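PDB 5TI1: fumarylacetoacetate hydrolase from Burkholderia xenovorans, which probably hydrolyses fumarylacetoacetate to fumarate and acetoacetate, the last step of phenylalanine and tyrosine breakdown, with the help of a bound magnesium ion. Local coordinates for residues B[146-160]-B[368-381]. Numbering follows the deposited sequence. Where two conformers were deposited one is given.
Sequences VQIPGYTDFYSSKEH and RVGDLMGSGTISGP. With MG (magnesium ion), chain K.
Thr377 lays its CB over the centre of the His160 imidazole, a CH-pi contact 3.4 Å from the ring centroid, and so joins the predicted proton acceptor to a predicted substrate-binding residue. The pair lies just past two adjacent parallel strands, 151-154 and 372-374, of the mixed sheet in the FAH-family catalytic domain. Four backbone bonds knit these strands, from Leu372 N to Gly150 O (2.9 Å) through to Phe154 N to Gly374 O. Asp153 sends CG anti to its backbone N (chi1 -166°); its OD2 thereby reaches the magnesium ion, 2.3 Å away; Glu226, Glu228 and Asp260 complete the site. On the same face of the sheet, the Tyr151 ring runs alongside Leu372, and Tyr151 CD1 lies 3.8 Å from Leu372 CD2. Beyond the strands, Ser157 N-caps helix 158-168: its OG accepts from His160 N at 3.1 Å and, weakly, from Ser379 N, a weak link between the start of the helix and segment 368-381. At the other end, Asp371 OD2 accepts from Arg368 N and salt-bridges Arg189 of the second subunit, while Pro149 CB rests 3.2 Å above the plane of the Arg368 guanidinium, offset toward its rim.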
loop_
_atom_site.group_PDB
_atom_site.type_symbol
_atom_site.label_atom_id
_atom_site.label_comp_id
_atom_site.label_asym_id
_atom_site.label_seq_id
_atom_site.Cartn_x
_atom_site.Cartn_y
_atom_site.Cartn_z
ATOM N N VAL B 146 -7.290 -12.374 -4.124
ATOM C CA VAL B 146 -7.658 -11.535 -2.987
ATOM C C VAL B 146 -7.614 -10.079 -3.409
ATOM O O VAL B 146 -6.887 -9.706 -4.333
ATOM C CB VAL B 146 -6.732 -11.759 -1.764
ATOM C CG1 VAL B 146 -7.025 -13.085 -1.103
ATOM C CG2 VAL B 146 -5.260 -11.672 -2.182
ATOM N N GLN B 147 -8.431 -9.260 -2.736
ATOM C CA GLN B 147 -8.306 -7.804 -2.786
ATOM C C GLN B 147 -7.263 -7.409 -1.752
ATOM O O GLN B 147 -7.503 -7.528 -0.546
ATOM C CB GLN B 147 -9.641 -7.114 -2.506
ATOM C CG GLN B 147 -9.616 -5.589 -2.672
ATOM C CD GLN B 147 -9.077 -4.828 -1.453
ATOM O OE1 GLN B 147 -9.313 -5.208 -0.303
ATOM N NE2 GLN B 147 -8.356 -3.739 -1.712
ATOM N N ILE B 148 -6.105 -6.952 -2.219
ATOM C CA ILE B 148 -4.917 -6.811 -1.380
ATOM C C ILE B 148 -4.958 -5.439 -0.716
ATOM O O ILE B 148 -4.757 -4.421 -1.405
ATOM C CB ILE B 148 -3.640 -7.004 -2.207
ATOM C CG1 ILE B 148 -3.672 -8.383 -2.877
ATOM C CG2 ILE B 148 -2.394 -6.841 -1.355
ATOM C CD1 ILE B 148 -2.666 -8.532 -4.010
ATOM N N PRO B 149 -5.198 -5.356 0.600
ATOM C CA PRO B 149 -5.193 -4.037 1.253
ATOM C C PRO B 149 -3.808 -3.415 1.300
ATOM O O PRO B 149 -3.672 -2.189 1.160
ATOM C CB PRO B 149 -5.731 -4.344 2.666
ATOM C CG PRO B 149 -6.389 -5.695 2.562
ATOM C CD PRO B 149 -5.545 -6.430 1.548
ATOM N N GLY B 150 -2.779 -4.233 1.512
ATOM C CA GLY B 150 -1.394 -3.807 1.569
ATOM C C GLY B 150 -0.459 -4.883 1.053
ATOM O O GLY B 150 -0.665 -6.077 1.301
ATOM N N TYR B 151 0.579 -4.467 0.333
ATOM C CA TYR B 151 1.604 -5.361 -0.187
ATOM C C TYR B 151 2.955 -4.914 0.361
ATOM O O TYR B 151 3.358 -3.762 0.178
ATOM C CB TYR B 151 1.586 -5.381 -1.725
ATOM C CG TYR B 151 2.828 -5.940 -2.383
ATOM C CD1 TYR B 151 3.422 -7.108 -1.924
ATOM C CD2 TYR B 151 3.403 -5.295 -3.490
ATOM C CE1 TYR B 151 4.569 -7.630 -2.534
ATOM C CE2 TYR B 151 4.539 -5.798 -4.100
ATOM C CZ TYR B 151 5.118 -6.966 -3.618
ATOM O OH TYR B 151 6.246 -7.467 -4.218
ATOM N N THR B 152 3.619 -5.814 1.072
ATOM C CA THR B 152 4.924 -5.589 1.670
ATOM C C THR B 152 5.911 -6.564 1.048
ATOM O O THR B 152 5.566 -7.723 0.805
ATOM C CB THR B 152 4.869 -5.818 3.190
ATOM O OG1 THR B 152 3.950 -4.897 3.791
ATOM C CG2 THR B 152 6.251 -5.666 3.807
ATOM N N ASP B 153 7.141 -6.116 0.806
ATOM C CA ASP B 153 8.143 -6.999 0.217
ATOM C C ASP B 153 9.401 -7.003 1.070
ATOM O O ASP B 153 9.903 -5.941 1.453
ATOM C CB ASP B 153 8.477 -6.596 -1.217
ATOM C CG ASP B 153 9.236 -7.680 -1.959
ATOM O OD1 ASP B 153 9.037 -8.884 -1.648
ATOM O OD2 ASP B 153 10.042 -7.318 -2.838
ATOM N N PHE B 154 9.899 -8.197 1.374
ATOM C CA PHE B 154 11.086 -8.335 2.186
ATOM C C PHE B 154 12.288 -8.619 1.289
ATOM O O PHE B 154 12.250 -8.380 0.074
ATOM C CB PHE B 154 10.843 -9.412 3.251
ATOM C CG PHE B 154 9.848 -8.990 4.293
ATOM C CD1 PHE B 154 10.260 -8.266 5.412
ATOM C CD2 PHE B 154 8.496 -9.267 4.133
ATOM C CE1 PHE B 154 9.341 -7.844 6.366
ATOM C CE2 PHE B 154 7.567 -8.845 5.084
ATOM C CZ PHE B 154 7.994 -8.132 6.201
ATOM N N TYR B 155 13.355 -9.147 1.882
ATOM C CA TYR B 155 14.667 -9.202 1.255
ATOM C C TYR B 155 15.470 -10.288 1.950
ATOM O O TYR B 155 16.642 -10.091 2.272
ATOM C CB TYR B 155 15.349 -7.838 1.389
ATOM C CG TYR B 155 16.534 -7.596 0.488
ATOM C CD1 TYR B 155 16.361 -7.321 -0.866
ATOM C CD2 TYR B 155 17.820 -7.580 0.997
ATOM C CE1 TYR B 155 17.441 -7.069 -1.681
ATOM C CE2 TYR B 155 18.910 -7.343 0.187
ATOM C CZ TYR B 155 18.716 -7.084 -1.152
ATOM O OH TYR B 155 19.799 -6.843 -1.961
ATOM N N SER B 156 14.837 -11.428 2.212
ATOM C CA SER B 156 15.272 -12.300 3.297
ATOM C C SER B 156 16.094 -13.491 2.817
ATOM O O SER B 156 16.189 -14.491 3.538
ATOM C CB SER B 156 14.067 -12.784 4.106
ATOM O OG SER B 156 13.406 -11.712 4.768
ATOM N N SER B 157 16.691 -13.409 1.628
ATOM C CA SER B 157 17.601 -14.443 1.141
ATOM C C SER B 157 19.041 -13.996 1.368
ATOM O O SER B 157 19.478 -12.985 0.802
ATOM C CB SER B 157 17.369 -14.737 -0.339
ATOM O OG SER B 157 18.383 -15.584 -0.868
ATOM N N LYS B 158 19.778 -14.755 2.189
ATOM C CA LYS B 158 21.180 -14.423 2.426
ATOM C C LYS B 158 21.995 -14.524 1.143
ATOM O O LYS B 158 22.851 -13.674 0.876
ATOM C CB LYS B 158 21.773 -15.325 3.511
ATOM C CG LYS B 158 23.138 -14.862 3.979
ATOM C CD LYS B 158 23.617 -15.642 5.203
ATOM C CE LYS B 158 24.939 -15.096 5.724
ATOM N NZ LYS B 158 25.365 -15.746 7.005
ATOM N N GLU B 159 21.738 -15.555 0.333
ATOM C CA GLU B 159 22.477 -15.725 -0.918
ATOM C C GLU B 159 22.201 -14.579 -1.884
ATOM O O GLU B 159 23.103 -14.115 -2.595
ATOM C CB GLU B 159 22.113 -17.066 -1.565
ATOM C CG GLU B 159 22.480 -18.315 -0.746
ATOM C CD GLU B 159 21.438 -18.671 0.312
ATOM O OE1 GLU B 159 20.584 -17.813 0.637
ATOM O OE2 GLU B 159 21.470 -19.812 0.820
ATOM N N HIS B 160 20.954 -14.119 -1.932
ATOM C CA HIS B 160 20.613 -12.991 -2.790
ATOM C C HIS B 160 21.279 -11.710 -2.303
ATOM O O HIS B 160 21.904 -10.985 -3.085
ATOM C CB HIS B 160 19.098 -12.821 -2.842
ATOM C CG HIS B 160 18.660 -11.642 -3.650
ATOM N ND1 HIS B 160 18.659 -11.647 -5.028
ATOM C CD2 HIS B 160 18.232 -10.412 -3.278
ATOM C CE1 HIS B 160 18.238 -10.476 -5.471
ATOM N NE2 HIS B 160 17.976 -9.706 -4.430
ATOM N N ARG B 368 -4.033 -6.605 7.769
ATOM C CA ARG B 368 -5.415 -6.842 7.390
ATOM C C ARG B 368 -5.499 -8.105 6.548
ATOM O O ARG B 368 -4.559 -8.454 5.826
ATOM C CB ARG B 368 -5.980 -5.649 6.599
ATOM C CG ARG B 368 -6.083 -4.375 7.429
ATOM C CD ARG B 368 -6.674 -3.214 6.646
ATOM N NE ARG B 368 -5.690 -2.673 5.717
ATOM C CZ ARG B 368 -5.887 -1.615 4.929
ATOM N NH1 ARG B 368 -7.050 -0.973 4.943
ATOM N NH2 ARG B 368 -4.918 -1.208 4.113
ATOM N N VAL B 369 -6.656 -8.765 6.629
ATOM C CA VAL B 369 -6.944 -9.938 5.811
ATOM C C VAL B 369 -6.717 -9.601 4.347
ATOM O O VAL B 369 -7.186 -8.568 3.858
ATOM C CB VAL B 369 -8.391 -10.400 6.064
ATOM C CG1 VAL B 369 -8.828 -11.415 5.028
ATOM C CG2 VAL B 369 -8.536 -10.974 7.489
ATOM N N GLY B 370 -5.989 -10.471 3.637
ATOM C CA GLY B 370 -5.688 -10.249 2.233
ATOM C C GLY B 370 -4.377 -9.541 1.958
ATOM O O GLY B 370 -3.969 -9.466 0.789
ATOM N N ASP B 371 -3.724 -8.982 2.984
ATOM C CA ASP B 371 -2.386 -8.425 2.812
ATOM C C ASP B 371 -1.449 -9.473 2.202
ATOM O O ASP B 371 -1.564 -10.675 2.464
ATOM C CB ASP B 371 -1.811 -7.955 4.149
ATOM C CG ASP B 371 -2.324 -6.585 4.588
ATOM O OD1 ASP B 371 -2.965 -5.852 3.801
ATOM O OD2 ASP B 371 -2.072 -6.230 5.758
ATOM N N LEU B 372 -0.504 -9.000 1.398
ATOM C CA LEU B 372 0.430 -9.842 0.663
ATOM C C LEU B 372 1.843 -9.514 1.117
ATOM O O LEU B 372 2.241 -8.342 1.135
ATOM C CB LEU B 372 0.293 -9.607 -0.844
ATOM C CG LEU B 372 1.212 -10.390 -1.784
ATOM C CD1 LEU B 372 0.881 -11.872 -1.740
ATOM C CD2 LEU B 372 1.077 -9.833 -3.203
ATOM N N MET B 373 2.602 -10.538 1.472
ATOM C CA MET B 373 3.940 -10.345 2.017
ATOM C C MET B 373 4.928 -11.139 1.171
ATOM O O MET B 373 4.940 -12.376 1.207
ATOM C CB MET B 373 3.967 -10.741 3.499
ATOM C CG MET B 373 2.841 -10.037 4.256
ATOM S SD MET B 373 3.286 -9.431 5.875
ATOM C CE MET B 373 1.799 -8.535 6.324
ATOM N N GLY B 374 5.736 -10.421 0.393
ATOM C CA GLY B 374 6.685 -11.073 -0.490
ATOM C C GLY B 374 7.953 -11.450 0.258
ATOM O O GLY B 374 8.461 -10.698 1.086
ATOM N N SER B 375 8.475 -12.637 -0.059
ATOM C CA SER B 375 9.610 -13.167 0.687
ATOM C C SER B 375 10.883 -12.371 0.443
ATOM O O SER B 375 11.789 -12.400 1.282
ATOM C CB SER B 375 9.842 -14.634 0.308
ATOM O OG SER B 375 10.115 -14.748 -1.082
ATOM N N GLY B 376 10.961 -11.651 -0.668
ATOM C CA GLY B 376 12.234 -11.274 -1.240
ATOM C C GLY B 376 12.737 -12.348 -2.191
ATOM O O GLY B 376 12.344 -13.510 -2.120
ATOM N N THR B 377 13.606 -11.930 -3.117
ATOM C CA THR B 377 14.167 -12.834 -4.125
ATOM C C THR B 377 14.772 -14.074 -3.486
ATOM O O THR B 377 15.655 -13.974 -2.637
ATOM C CB THR B 377 15.243 -12.130 -4.952
ATOM O OG1 THR B 377 14.702 -10.957 -5.559
ATOM C CG2 THR B 377 15.760 -13.068 -6.045
ATOM N N ILE B 378 14.312 -15.242 -3.915
ATOM C CA ILE B 378 14.751 -16.514 -3.353
ATOM C C ILE B 378 15.928 -17.029 -4.177
ATOM O O ILE B 378 15.773 -17.396 -5.346
ATOM C CB ILE B 378 13.604 -17.529 -3.329
ATOM C CG1 ILE B 378 12.416 -16.947 -2.560
ATOM C CG2 ILE B 378 14.079 -18.847 -2.721
ATOM C CD1 ILE B 378 11.111 -17.662 -2.803
ATOM N N SER B 379 17.110 -17.052 -3.574
ATOM C CA SER B 379 18.311 -17.539 -4.237
ATOM C C SER B 379 18.944 -18.644 -3.409
ATOM O O SER B 379 19.035 -18.541 -2.176
ATOM C CB SER B 379 19.315 -16.410 -4.472
ATOM O OG SER B 379 18.863 -15.573 -5.523
ATOM N N GLY B 380 19.373 -19.701 -4.094
ATOM C CA GLY B 380 19.883 -20.876 -3.434
ATOM C C GLY B 380 21.395 -20.930 -3.397
ATOM O O GLY B 380 22.089 -19.941 -3.655
ATOM N N PRO B 381 21.935 -22.104 -3.063
ATOM C CA PRO B 381 23.389 -22.238 -2.915
ATOM C C PRO B 381 24.143 -22.264 -4.236
ATOM O O PRO B 381 25.250 -21.726 -4.326
ATOM C CB PRO B 381 23.544 -23.571 -2.167
ATOM C CG PRO B 381 22.188 -23.858 -1.579
ATOM C CD PRO B 381 21.220 -23.288 -2.561
HETATM MG MG MG K . 11.426 -8.056 -4.463
HETATM O O HOH W 1 -5.649 -0.298 1.290
HETATM O O HOH W 2 15.714 -12.038 -0.789
HETATM O O HOH W 3 17.516 -18.242 0.196
#